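Local coordinates for protein LURP-one-related 15 (Arabidopsis thaliana, PDB 1ZXU) that is of unknown function but might be related to the phospholipid scramblases and tubby-like membrane-tethered transcription factors, at residues Pro87-Arg92 / Trp102-Gly107. Numbering follows the deposited sequence.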
# COMPACT_ATOMS: atom_id res chain seq x y z
N PRO A 87 1.45 12.26 8.45
CA PRO A 87 0.77 10.98 8.16
C PRO A 87 -0.07 11.04 6.92
O PRO A 87 -0.87 11.98 6.75
CB PRO A 87 -0.12 10.77 9.38
CG PRO A 87 0.65 11.53 10.53
CD PRO A 87 1.14 12.75 9.81
N VAL A 88 0.07 10.01 6.06
CA VAL A 88 -0.70 9.94 4.86
C VAL A 88 -1.89 8.96 5.09
O VAL A 88 -3.06 9.27 4.77
CB VAL A 88 0.18 9.43 3.71
CG1 VAL A 88 -0.65 9.17 2.42
CG2 VAL A 88 1.37 10.47 3.49
N VAL A 89 -1.52 7.75 5.52
CA VAL A 89 -2.54 6.80 5.98
C VAL A 89 -2.06 6.05 7.23
O VAL A 89 -0.85 5.96 7.50
CB VAL A 89 -2.95 5.72 4.92
CG1 VAL A 89 -3.66 6.39 3.68
CG2 VAL A 89 -1.75 4.89 4.51
N THR A 90 -3.04 5.51 7.96
CA THR A 90 -2.76 4.61 9.12
C THR A 90 -3.39 3.26 8.81
O THR A 90 -4.53 3.22 8.35
CB THR A 90 -3.38 5.20 10.42
OG1 THR A 90 -2.70 6.44 10.71
CG2 THR A 90 -3.12 4.24 11.58
N LEU A 91 -2.60 2.21 8.98
CA LEU A 91 -3.14 0.80 8.79
C LEU A 91 -3.31 0.21 10.18
O LEU A 91 -2.39 0.33 11.02
CB LEU A 91 -2.06 -0.01 8.07
CG LEU A 91 -1.89 0.37 6.62
CD1 LEU A 91 -1.03 1.59 6.43
CD2 LEU A 91 -1.20 -0.81 5.94
N ARG A 92 -4.44 -0.43 10.41
CA ARG A 92 -4.68 -1.08 11.71
C ARG A 92 -5.08 -2.51 11.43
O ARG A 92 -5.96 -2.77 10.62
CB ARG A 92 -5.75 -0.36 12.54
CG ARG A 92 -5.80 -0.82 13.99
CD ARG A 92 -6.89 -0.10 14.80
NE ARG A 92 -8.22 -0.34 14.23
CZ ARG A 92 -9.33 0.28 14.62
NH1 ARG A 92 -9.28 1.20 15.59
NH2 ARG A 92 -10.48 -0.00 14.04
N TRP A 102 -7.24 -5.91 7.62
CA TRP A 102 -6.61 -4.57 7.93
C TRP A 102 -7.60 -3.52 7.54
O TRP A 102 -8.32 -3.68 6.53
CB TRP A 102 -5.32 -4.32 7.11
CG TRP A 102 -4.20 -5.29 7.38
CD1 TRP A 102 -3.13 -5.08 8.19
CD2 TRP A 102 -4.11 -6.65 6.90
NE1 TRP A 102 -2.33 -6.22 8.21
CE2 TRP A 102 -2.90 -7.18 7.42
CE3 TRP A 102 -4.87 -7.41 6.02
CZ2 TRP A 102 -2.47 -8.48 7.11
CZ3 TRP A 102 -4.45 -8.72 5.70
CH2 TRP A 102 -3.24 -9.24 6.26
N GLN A 103 -7.68 -2.44 8.33
CA GLN A 103 -8.40 -1.25 7.81
C GLN A 103 -7.38 -0.14 7.65
O GLN A 103 -6.40 -0.07 8.40
CB GLN A 103 -9.51 -0.80 8.73
CG GLN A 103 -10.63 -1.86 8.76
CD GLN A 103 -11.91 -1.39 9.37
OE1 GLN A 103 -11.92 -0.80 10.45
NE2 GLN A 103 -13.02 -1.69 8.69
N VAL A 104 -7.64 0.74 6.69
CA VAL A 104 -6.66 1.76 6.36
C VAL A 104 -7.49 3.04 6.39
O VAL A 104 -8.57 3.12 5.75
CB VAL A 104 -6.10 1.56 4.94
CG1 VAL A 104 -5.08 2.66 4.62
CG2 VAL A 104 -5.35 0.25 4.83
N PHE A 105 -6.94 4.01 7.12
CA PHE A 105 -7.63 5.28 7.45
C PHE A 105 -6.85 6.44 6.90
O PHE A 105 -5.63 6.37 6.77
CB PHE A 105 -7.66 5.46 8.96
CG PHE A 105 -8.39 4.34 9.67
CD1 PHE A 105 -9.76 4.46 9.88
CD2 PHE A 105 -7.74 3.17 10.04
CE1 PHE A 105 -10.52 3.45 10.48
CE2 PHE A 105 -8.51 2.11 10.67
CZ PHE A 105 -9.90 2.29 10.88
N ARG A 106 -7.56 7.50 6.59
CA ARG A 106 -6.93 8.79 6.23
C ARG A 106 -6.04 9.34 7.33
O ARG A 106 -6.45 9.41 8.49
CB ARG A 106 -8.01 9.86 6.05
CG ARG A 106 -9.11 9.53 5.12
CD ARG A 106 -10.21 10.68 5.10
NE ARG A 106 -11.23 10.29 4.13
CZ ARG A 106 -11.15 10.54 2.82
NH1 ARG A 106 -10.11 11.22 2.35
NH2 ARG A 106 -12.12 10.09 1.99
N GLY A 107 -4.84 9.76 6.95
CA GLY A 107 -3.95 10.50 7.86
C GLY A 107 -3.55 9.72 9.07
O GLY A 107 -3.22 8.51 8.95
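R92 crosses F105 obliquely: its NH2 lies 3.9 Å from F105 CZ, and F105 CE2 sits above one face of the guanidinium, offset toward its rim. The two planes are steeply inclined, 73° apart. Chi1 (-168°) sets CG of R92 anti to the backbone N, and a bend at chi3 turns the chain before the guanidinium meets F105. Q103 runs beside R92 and points the same way, with its amide nearly parallel to the guanidinium. Its OE1 is hydrogen-bonded to Q112 and its NE2 to T118.

T90 shares this face of the sheet with R92, Q103 and F105. With OG1 beside its own backbone N (chi1 -65°), the hydroxyl donates to G107 O at 2.8 Å, in the carbonyl plane and on a lone pair. A valine here would probably leave G107 O without this donor, and G107 held to the strand chiefly by its N-H to V88. T90 and F105 also exchange two backbone bonds, N to O in both directions. R92 and Q103 do the same. At the far end G107 N donates to V88 O (2.9 Å) from above the carbonyl plane.

On the other face V104 touches two neighbours. Its CG1 meets V89 CB at 3.7 Å, and its CG2 meets L91 CG at 3.9 Å. L91 continues onto I206 of the helix 197-211, which W102 also touches.

V88 and V89 both face L80 of strand 77-81, a classic beta bulge. Strands 87-92 and 101-106 form an antiparallel hairpin in the closed barrel around a helix, as in the tubby-like fold.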